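Transcriptional regulator, ROK family (Vibrio cholerae O1 biovar eltor, PDB 1Z05) probably binds DNA and regulates transcription of carbohydrate-metabolism genes, like its E. coli homologue Mlc, and binds zinc. Local coordinates at residues 217-225 and 239-249; 360-371 and 394-403. One frame throughout, in Å; residues are numbered along the deposited sequence.

Interaction 1 (217-225 and 239-249); sequences DTRAWALAE and LISIHHGLGAG. With SO4 (sulfate ion), chain D; SO4 (sulfate ion), chain C.
L239 meets the indole of W221 across this helix-on-sheet contact through one methyl: CD2 lies over a face of the ring, 3.6 Å from the centroid of the five-membered ring, a CH-pi contact. With CG of W221 anti to the backbone N (chi1 -180°), the indole reaches toward the hairpin, and its CZ3 edge comes to OG of S241. Next along the helix, A222 brings its CB to 3.7 Å from O of G249, whose lack of a side chain lets the helix backbone come close: the CA atoms of R219 and G249 are 4.8 Å apart. T218 sits beside them, CG2 resting on CB of S241.

The polar link comes from R219, whose CB points away from the hairpin and whose bends at chi2 and chi3 return the guanidinium to it. NH2 gives a nearly straight bond to O of A248 (2.8 Å, 174°), in the guanidinium plane but from well above the carbonyl plane. A second shell fixes these groups: E266 holds NH1 of R219 in a salt bridge, and NE1 of W221 donates to OE2 of E225, whose OE1 and OE2 are bound by the backbone N of R400 and of F401 respectively. A water joins S241 OG to a sulfate, probably from the crystallisation liquor, that G245 N also binds.

Helix 217-228 thus packs on the antiparallel hairpin of strands 237-242 and 246-252, with helix 407-418 behind it and helix 332-356 against I240, I242 and L246.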
loop_
_atom_site.group_PDB
_atom_site.type_symbol
_atom_site.label_atom_id
_atom_site.label_comp_id
_atom_site.label_asym_id
_atom_site.label_seq_id
_atom_site.Cartn_x
_atom_site.Cartn_y
_atom_site.Cartn_z
ATOM N N ASP A 217 1.062 -14.504 9.167
ATOM C CA ASP A 217 2.346 -14.518 9.855
ATOM C C ASP A 217 3.450 -13.713 9.188
ATOM O O ASP A 217 4.239 -13.077 9.884
ATOM C CB ASP A 217 2.811 -15.949 10.195
ATOM C CG ASP A 217 2.945 -16.860 8.963
ATOM O OD1 ASP A 217 2.621 -16.442 7.824
ATOM O OD2 ASP A 217 3.383 -18.018 9.153
ATOM N N THR A 218 3.508 -13.735 7.855
ATOM C CA THR A 218 4.555 -13.009 7.126
ATOM C C THR A 218 4.391 -11.492 7.282
ATOM O O THR A 218 5.369 -10.758 7.468
ATOM C CB THR A 218 4.589 -13.410 5.628
ATOM O OG1 THR A 218 4.918 -14.803 5.529
ATOM C CG2 THR A 218 5.641 -12.595 4.853
ATOM N N ARG A 219 3.145 -11.042 7.209
ATOM C CA ARG A 219 2.825 -9.639 7.342
ATOM C C ARG A 219 3.080 -9.145 8.752
ATOM O O ARG A 219 3.626 -8.060 8.932
ATOM C CB ARG A 219 1.382 -9.365 6.908
ATOM C CG ARG A 219 1.279 -9.015 5.426
ATOM C CD ARG A 219 1.002 -10.233 4.572
ATOM N NE ARG A 219 2.030 -10.426 3.555
ATOM C CZ ARG A 219 2.230 -11.569 2.898
ATOM N NH1 ARG A 219 1.486 -12.629 3.148
ATOM N NH2 ARG A 219 3.195 -11.660 1.993
ATOM N N ALA A 220 2.695 -9.943 9.745
ATOM C CA ALA A 220 2.927 -9.595 11.148
ATOM C C ALA A 220 4.417 -9.644 11.506
ATOM O O ALA A 220 4.890 -8.875 12.346
ATOM C CB ALA A 220 2.120 -10.506 12.071
ATOM N N TRP A 221 5.149 -10.552 10.868
ATOM C CA TRP A 221 6.588 -10.620 11.034
ATOM C C TRP A 221 7.275 -9.355 10.480
ATOM O O TRP A 221 8.172 -8.807 11.115
ATOM C CB TRP A 221 7.105 -11.907 10.383
ATOM C CG TRP A 221 8.567 -12.175 10.451
ATOM C CD1 TRP A 221 9.508 -11.557 11.241
ATOM C CD2 TRP A 221 9.264 -13.178 9.708
ATOM N NE1 TRP A 221 10.751 -12.094 11.001
ATOM C CE2 TRP A 221 10.630 -13.095 10.070
ATOM C CE3 TRP A 221 8.870 -14.130 8.757
ATOM C CZ2 TRP A 221 11.607 -13.940 9.514
ATOM C CZ3 TRP A 221 9.843 -14.971 8.204
ATOM C CH2 TRP A 221 11.192 -14.869 8.590
ATOM N N ALA A 222 6.844 -8.875 9.317
ATOM C CA ALA A 222 7.395 -7.618 8.786
ATOM C C ALA A 222 7.182 -6.464 9.778
ATOM O O ALA A 222 8.066 -5.634 9.961
ATOM C CB ALA A 222 6.790 -7.286 7.435
ATOM N N LEU A 223 6.009 -6.428 10.414
ATOM C CA LEU A 223 5.727 -5.452 11.483
ATOM C C LEU A 223 6.622 -5.599 12.709
ATOM O O LEU A 223 7.067 -4.592 13.263
ATOM C CB LEU A 223 4.246 -5.503 11.892
ATOM C CG LEU A 223 3.728 -4.442 12.880
ATOM C CD1 LEU A 223 3.853 -3.027 12.314
ATOM C CD2 LEU A 223 2.291 -4.717 13.299
ATOM N N ALA A 224 6.877 -6.839 13.144
ATOM C CA ALA A 224 7.822 -7.089 14.228
ATOM C C ALA A 224 9.232 -6.616 13.895
ATOM O O ALA A 224 9.946 -6.132 14.763
ATOM C CB ALA A 224 7.846 -8.575 14.618
ATOM N N GLU A 225 9.639 -6.766 12.643
ATOM C CA GLU A 225 10.946 -6.266 12.236
ATOM C C GLU A 225 10.995 -4.731 12.306
ATOM O O GLU A 225 11.995 -4.158 12.715
ATOM C CB GLU A 225 11.336 -6.803 10.854
ATOM C CG GLU A 225 11.563 -8.337 10.787
ATOM C CD GLU A 225 12.735 -8.858 11.641
ATOM O OE1 GLU A 225 13.743 -8.134 11.863
ATOM O OE2 GLU A 225 12.646 -10.023 12.085
ATOM N N LEU A 239 10.390 -7.285 3.850
ATOM C CA LEU A 239 10.877 -8.531 4.426
ATOM C C LEU A 239 10.573 -9.656 3.449
ATOM O O LEU A 239 9.420 -9.853 3.063
ATOM C CB LEU A 239 10.216 -8.800 5.788
ATOM C CG LEU A 239 10.412 -10.207 6.386
ATOM C CD1 LEU A 239 11.836 -10.431 6.865
ATOM C CD2 LEU A 239 9.429 -10.451 7.515
ATOM N N ILE A 240 11.609 -10.386 3.043
ATOM C CA ILE A 240 11.419 -11.550 2.188
ATOM C C ILE A 240 11.480 -12.832 3.005
ATOM O O ILE A 240 12.520 -13.178 3.589
ATOM C CB ILE A 240 12.410 -11.601 0.984
ATOM C CG1 ILE A 240 12.410 -10.263 0.218
ATOM C CG2 ILE A 240 12.093 -12.808 0.083
ATOM C CD1 ILE A 240 11.098 -9.948 -0.526
ATOM N N SER A 241 10.340 -13.512 3.055
ATOM C CA SER A 241 10.202 -14.759 3.780
ATOM C C SER A 241 10.383 -15.923 2.818
ATOM O O SER A 241 9.625 -16.074 1.864
ATOM C CB SER A 241 8.845 -14.833 4.485
ATOM O OG SER A 241 8.628 -16.115 5.060
ATOM N N ILE A 242 11.404 -16.730 3.088
ATOM C CA ILE A 242 11.728 -17.899 2.293
ATOM C C ILE A 242 11.555 -19.133 3.179
ATOM O O ILE A 242 12.346 -19.361 4.101
ATOM C CB ILE A 242 13.187 -17.821 1.748
ATOM C CG1 ILE A 242 13.422 -16.475 1.060
ATOM C CG2 ILE A 242 13.492 -19.000 0.807
ATOM C CD1 ILE A 242 14.843 -15.925 1.224
ATOM N N HIS A 243 10.508 -19.905 2.899
ATOM C CA HIS A 243 10.188 -21.112 3.657
ATOM C C HIS A 243 9.468 -22.094 2.720
ATOM O O HIS A 243 9.993 -22.393 1.633
ATOM C CB HIS A 243 9.359 -20.758 4.900
ATOM C CG HIS A 243 9.312 -21.841 5.937
ATOM N ND1 HIS A 243 10.228 -22.871 5.989
ATOM C CD2 HIS A 243 8.471 -22.035 6.981
ATOM C CE1 HIS A 243 9.938 -23.666 7.005
ATOM N NE2 HIS A 243 8.879 -23.178 7.626
ATOM N N HIS A 244 8.294 -22.587 3.125
ATOM C CA HIS A 244 7.444 -23.408 2.254
ATOM C C HIS A 244 7.037 -22.627 1.008
ATOM O O HIS A 244 7.039 -23.158 -0.106
ATOM C CB HIS A 244 6.187 -23.870 2.990
ATOM C CG HIS A 244 6.464 -24.701 4.204
ATOM N ND1 HIS A 244 6.763 -26.045 4.135
ATOM C CD2 HIS A 244 6.473 -24.382 5.520
ATOM C CE1 HIS A 244 6.948 -26.516 5.355
ATOM N NE2 HIS A 244 6.777 -25.526 6.213
ATOM N N GLY A 245 6.683 -21.362 1.218
ATOM C CA GLY A 245 6.392 -20.439 0.141
ATOM C C GLY A 245 7.304 -19.231 0.193
ATOM O O GLY A 245 8.193 -19.141 1.048
ATOM N N LEU A 246 7.092 -18.314 -0.747
ATOM C CA LEU A 246 7.869 -17.095 -0.819
ATOM C C LEU A 246 6.917 -15.929 -0.756
ATOM O O LEU A 246 5.959 -15.857 -1.528
ATOM C CB LEU A 246 8.718 -17.052 -2.098
ATOM C CG LEU A 246 9.515 -18.358 -2.196
ATOM C CD1 LEU A 246 9.012 -19.249 -3.343
ATOM C CD2 LEU A 246 10.971 -18.080 -2.302
ATOM N N GLY A 247 7.185 -15.032 0.181
ATOM C CA GLY A 247 6.301 -13.913 0.449
ATOM C C GLY A 247 7.092 -12.693 0.833
ATOM O O GLY A 247 8.159 -12.796 1.448
ATOM N N ALA A 248 6.580 -11.535 0.441
ATOM C CA ALA A 248 7.156 -10.279 0.855
ATOM C C ALA A 248 6.173 -9.608 1.810
ATOM O O ALA A 248 4.978 -9.517 1.520
ATOM C CB ALA A 248 7.417 -9.396 -0.340
ATOM N N GLY A 249 6.688 -9.163 2.950
ATOM C CA GLY A 249 5.934 -8.337 3.874
ATOM C C GLY A 249 6.414 -6.925 3.622
ATOM O O GLY A 249 7.568 -6.599 3.886
HETATM S S SO4 D . 5.429 -20.260 4.713
HETATM O O1 SO4 D . 5.704 -19.161 5.635
HETATM O O2 SO4 D . 6.247 -20.107 3.518
HETATM O O3 SO4 D . 5.765 -21.521 5.366
HETATM O O4 SO4 D . 4.015 -20.277 4.356
HETATM S S SO4 C . 5.697 -24.239 10.324
HETATM O O1 SO4 C . 6.639 -23.738 11.317
HETATM O O2 SO4 C . 6.039 -23.751 8.997
HETATM O O3 SO4 C . 5.780 -25.698 10.363
HETATM O O4 SO4 C . 4.347 -23.789 10.647
HETATM O O HOH W 1 6.336 -16.423 6.845
#

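Interaction 2 (360-371 and 394-403)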
loop_
_atom_site.group_PDB
_atom_site.type_symbol
_atom_site.label_atom_id
_atom_site.label_comp_id
_atom_site.label_asym_id
_atom_site.label_seq_id
_atom_site.Cartn_x
_atom_site.Cartn_y
_atom_site.Cartn_z
ATOM N N LYS A 360 15.065 -0.512 2.497
ATOM C CA LYS A 360 15.764 -1.644 3.109
ATOM C C LYS A 360 15.131 -2.979 2.757
ATOM O O LYS A 360 13.906 -3.090 2.666
ATOM C CB LYS A 360 15.811 -1.472 4.634
ATOM C CG LYS A 360 16.994 -2.142 5.303
ATOM C CD LYS A 360 17.071 -1.703 6.749
ATOM C CE LYS A 360 18.253 -2.322 7.451
ATOM N NZ LYS A 360 18.221 -1.976 8.891
ATOM N N ILE A 361 15.979 -3.990 2.565
ATOM C CA ILE A 361 15.530 -5.352 2.285
ATOM C C ILE A 361 15.998 -6.270 3.404
ATOM O O ILE A 361 17.193 -6.321 3.704
ATOM C CB ILE A 361 16.080 -5.904 0.928
ATOM C CG1 ILE A 361 15.774 -4.952 -0.236
ATOM C CG2 ILE A 361 15.546 -7.329 0.662
ATOM C CD1 ILE A 361 14.299 -4.669 -0.465
ATOM N N LEU A 362 15.060 -6.993 4.012
ATOM C CA LEU A 362 15.418 -8.024 4.990
ATOM C C LEU A 362 15.098 -9.406 4.447
ATOM O O LEU A 362 14.079 -9.604 3.783
ATOM C CB LEU A 362 14.685 -7.841 6.324
ATOM C CG LEU A 362 14.597 -6.498 7.049
ATOM C CD1 LEU A 362 14.092 -6.718 8.467
ATOM C CD2 LEU A 362 15.914 -5.788 7.089
ATOM N N ILE A 363 15.972 -10.354 4.765
ATOM C CA ILE A 363 15.811 -11.745 4.381
ATOM C C ILE A 363 15.570 -12.585 5.640
ATOM O O ILE A 363 16.316 -12.497 6.610
ATOM C CB ILE A 363 17.072 -12.253 3.608
ATOM C CG1 ILE A 363 17.382 -11.333 2.402
ATOM C CG2 ILE A 363 16.908 -13.705 3.182
ATOM C CD1 ILE A 363 16.325 -11.386 1.267
ATOM N N GLY A 364 14.514 -13.380 5.622
ATOM C CA GLY A 364 14.211 -14.262 6.735
ATOM C C GLY A 364 14.037 -15.702 6.296
ATOM O O GLY A 364 13.436 -15.978 5.248
ATOM N N GLY A 365 14.539 -16.620 7.112
ATOM C CA GLY A 365 14.401 -18.050 6.846
ATOM C C GLY A 365 15.675 -18.797 7.177
ATOM O O GLY A 365 16.721 -18.177 7.391
ATOM N N VAL A 366 15.589 -20.127 7.215
ATOM C CA VAL A 366 16.738 -20.970 7.552
ATOM C C VAL A 366 17.894 -20.768 6.564
ATOM O O VAL A 366 19.065 -20.943 6.913
ATOM C CB VAL A 366 16.361 -22.484 7.695
ATOM C CG1 VAL A 366 15.313 -22.682 8.787
ATOM C CG2 VAL A 366 15.863 -23.062 6.387
ATOM N N ILE A 367 17.547 -20.363 5.343
ATOM C CA ILE A 367 18.520 -20.064 4.287
ATOM C C ILE A 367 19.567 -19.005 4.680
ATOM O O ILE A 367 20.615 -18.880 4.031
ATOM C CB ILE A 367 17.791 -19.651 2.975
ATOM C CG1 ILE A 367 18.604 -20.071 1.753
ATOM C CG2 ILE A 367 17.430 -18.148 2.979
ATOM C CD1 ILE A 367 18.578 -21.569 1.499
ATOM N N ASN A 368 19.293 -18.249 5.741
ATOM C CA ASN A 368 20.268 -17.294 6.268
ATOM C C ASN A 368 21.533 -17.957 6.842
ATOM O O ASN A 368 22.538 -17.279 7.090
ATOM C CB ASN A 368 19.629 -16.349 7.286
ATOM C CG ASN A 368 18.876 -15.215 6.630
ATOM O OD1 ASN A 368 19.346 -14.619 5.658
ATOM N ND2 ASN A 368 17.699 -14.897 7.165
ATOM N N GLN A 369 21.478 -19.272 7.036
ATOM C CA GLN A 369 22.644 -20.047 7.471
ATOM C C GLN A 369 23.689 -20.175 6.359
ATOM O O GLN A 369 24.830 -20.565 6.607
ATOM C CB GLN A 369 22.209 -21.419 7.999
ATOM C CG GLN A 369 21.445 -21.332 9.322
ATOM C CD GLN A 369 20.688 -22.603 9.680
ATOM O OE1 GLN A 369 20.878 -23.653 9.067
ATOM N NE2 GLN A 369 19.819 -22.507 10.686
ATOM N N ALA A 370 23.289 -19.830 5.138
ATOM C CA ALA A 370 24.208 -19.753 4.006
ATOM C C ALA A 370 24.246 -18.342 3.405
ATOM O O ALA A 370 24.529 -18.178 2.214
ATOM C CB ALA A 370 23.820 -20.780 2.942
ATOM N N LYS A 371 23.988 -17.325 4.230
ATOM C CA LYS A 371 23.877 -15.946 3.732
ATOM C C LYS A 371 25.131 -15.413 3.037
ATOM O O LYS A 371 25.021 -14.604 2.119
ATOM C CB LYS A 371 23.385 -14.974 4.816
ATOM C CG LYS A 371 24.365 -14.628 5.926
ATOM C CD LYS A 371 23.636 -13.873 7.028
ATOM C CE LYS A 371 24.551 -12.991 7.838
ATOM N NZ LYS A 371 23.749 -12.148 8.781
ATOM N N LEU A 394 21.074 0.502 -0.821
ATOM C CA LEU A 394 20.114 -0.497 -0.385
ATOM C C LEU A 394 20.797 -1.621 0.378
ATOM O O LEU A 394 21.533 -2.428 -0.194
ATOM C CB LEU A 394 19.325 -1.032 -1.588
ATOM C CG LEU A 394 18.009 -1.785 -1.387
ATOM C CD1 LEU A 394 17.067 -1.072 -0.426
ATOM C CD2 LEU A 394 17.338 -1.971 -2.732
ATOM N N LYS A 395 20.549 -1.656 1.686
ATOM C CA LYS A 395 21.093 -2.705 2.541
ATOM C C LYS A 395 20.294 -3.980 2.385
ATOM O O LYS A 395 19.054 -3.944 2.395
ATOM C CB LYS A 395 21.106 -2.272 4.014
ATOM C CG LYS A 395 22.485 -1.920 4.558
ATOM C CD LYS A 395 23.053 -0.657 3.914
ATOM C CE LYS A 395 24.291 -0.160 4.654
ATOM N NZ LYS A 395 23.934 0.440 5.976
ATOM N N LEU A 396 21.017 -5.087 2.211
ATOM C CA LEU A 396 20.434 -6.427 2.261
ATOM C C LEU A 396 20.843 -7.074 3.580
ATOM O O LEU A 396 22.014 -7.393 3.770
ATOM C CB LEU A 396 20.933 -7.268 1.087
ATOM C CG LEU A 396 20.209 -8.575 0.769
ATOM C CD1 LEU A 396 18.884 -8.287 0.100
ATOM C CD2 LEU A 396 21.053 -9.443 -0.136
ATOM N N VAL A 397 19.899 -7.248 4.502
ATOM C CA VAL A 397 20.263 -7.764 5.827
ATOM C C VAL A 397 19.375 -8.898 6.338
ATOM O O VAL A 397 18.209 -9.036 5.937
ATOM C CB VAL A 397 20.416 -6.631 6.910
ATOM C CG1 VAL A 397 21.251 -5.454 6.395
ATOM C CG2 VAL A 397 19.091 -6.144 7.406
ATOM N N GLU A 398 19.948 -9.705 7.228
ATOM C CA GLU A 398 19.217 -10.766 7.909
ATOM C C GLU A 398 18.179 -10.198 8.890
ATOM O O GLU A 398 18.443 -9.224 9.604
ATOM C CB GLU A 398 20.198 -11.691 8.648
ATOM C CG GLU A 398 19.547 -12.943 9.212
ATOM C CD GLU A 398 20.516 -13.856 9.972
ATOM O OE1 GLU A 398 21.747 -13.679 9.843
ATOM O OE2 GLU A 398 20.030 -14.762 10.696
ATOM N N SER A 399 17.002 -10.824 8.922
ATOM C CA SER A 399 15.954 -10.469 9.869
ATOM C C SER A 399 16.415 -10.786 11.287
ATOM O O SER A 399 17.165 -11.734 11.495
ATOM C CB SER A 399 14.672 -11.252 9.558
ATOM O OG SER A 399 14.831 -12.627 9.891
ATOM N N ARG A 400 15.961 -9.993 12.255
ATOM C CA ARG A 400 16.223 -10.261 13.672
ATOM C C ARG A 400 15.523 -11.544 14.155
ATOM O O ARG A 400 16.110 -12.339 14.906
ATOM C CB ARG A 400 15.792 -9.045 14.520
ATOM C CG ARG A 400 15.761 -9.248 16.037
ATOM C CD ARG A 400 17.118 -9.529 16.618
ATOM N NE ARG A 400 17.081 -9.727 18.071
ATOM C CZ ARG A 400 16.908 -10.902 18.677
ATOM N NH1 ARG A 400 16.736 -12.015 17.970
ATOM N NH2 ARG A 400 16.899 -10.966 20.002
ATOM N N PHE A 401 14.283 -11.751 13.709
ATOM C CA PHE A 401 13.491 -12.881 14.183
ATOM C C PHE A 401 13.376 -13.993 13.157
ATOM O O PHE A 401 13.416 -13.745 11.954
ATOM C CB PHE A 401 12.091 -12.417 14.626
ATOM C CG PHE A 401 12.118 -11.297 15.638
ATOM C CD1 PHE A 401 12.615 -11.513 16.927
ATOM C CD2 PHE A 401 11.675 -10.016 15.294
ATOM C CE1 PHE A 401 12.654 -10.477 17.864
ATOM C CE2 PHE A 401 11.708 -8.976 16.230
ATOM C CZ PHE A 401 12.199 -9.212 17.510
ATOM N N TYR A 402 13.264 -15.223 13.644
ATOM C CA TYR A 402 12.828 -16.347 12.819
ATOM C C TYR A 402 12.213 -17.452 13.656
ATOM O O TYR A 402 11.104 -17.900 13.363
ATOM C CB TYR A 402 13.938 -16.928 11.919
ATOM C CG TYR A 402 13.410 -18.086 11.081
ATOM C CD1 TYR A 402 12.493 -17.856 10.052
ATOM C CD2 TYR A 402 13.779 -19.405 11.356
ATOM C CE1 TYR A 402 11.969 -18.906 9.304
ATOM C CE2 TYR A 402 13.262 -20.468 10.606
ATOM C CZ TYR A 402 12.364 -20.208 9.579
ATOM O OH TYR A 402 11.845 -21.239 8.822
ATOM N N LYS A 403 12.930 -17.891 14.686
ATOM C CA LYS A 403 12.426 -18.939 15.576
ATOM C C LYS A 403 11.603 -18.375 16.735
ATOM O O LYS A 403 11.035 -19.131 17.526
ATOM C CB LYS A 403 13.561 -19.838 16.080
ATOM C CG LYS A 403 14.001 -20.889 15.067
ATOM C CD LYS A 403 15.388 -21.443 15.395
ATOM C CE LYS A 403 15.821 -22.518 14.398
ATOM N NZ LYS A 403 15.834 -22.035 12.983
HETATM O O HOH W 2 16.010 -15.487 9.598
HETATM O O HOH W 3 12.888 -21.018 6.310
HETATM O O HOH W 4 22.826 -9.659 7.901
#
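E398 and K371 show how a parallel strand pair can be tied to the 3-10 turn and the helix start that follow it. From CB, which lies 3.6 Å from NZ of K371, the E398 chain runs extended, CG being anti to the backbone N (chi1 -171°). CG rests against the N368 amide, 3.4 Å from ND2; CD and OE2 lie by CB of N368, the carboxylate and amide planes stacked 28° apart. At the tip, OE1 takes the salt bridge from NZ of K371 (2.7 Å) on its anti lone pair, and a water links the same NZ to N of E398.

Behind this, strands 360-364 and 395-398 pair through I361 N to K395 O, V397 N to I361 O, I363 N to V397 O and S399 N to I363 O. O of I363 has a second donor, N368 ND2 at 2.8 Å, which arrives from the opposite face of its plane to S399 N; OD1 of N368 is hydrogen-bonded to OH of Y375 on helix 371-385. On one face of the sheet CD1 of L396 packs on CG2 of I361; on the other, CD2 of L362 and CG2 of V397 are tight at 3.2 Å. Past the strands, the Y402 ring receives CA of G365 over a face, its centroid 4.0 Å away.

Bonded at both ends and stacked on E398, the N368 amide is probably limited in rotation, while the ion pair probably favours the charged form of E398.

In the fold
Interactions 1 and 2 are neighbours in one sheet, their centres about 10 Å apart, and both belong to the ROK part of the protein. They follow in series along the chain: the helix and hairpin of 217-249 are complete before 360-371 begins. In the sheet, strand 237-242 lies between 246-252 and 360-364, and 395-398 forms the edge within this chain. The join is direct, I240 N lying 2.7 Å from L362 O and I240 O 2.9 Å from G364 N, probable hydrogen bonds. Helix 217-228 also reaches both, since W221 and E225 touch S399. One helix packed on one sheet thereby spans hairpin and edge segment, binding sequence-distant pieces together, consistent with the ASKHA-type fold.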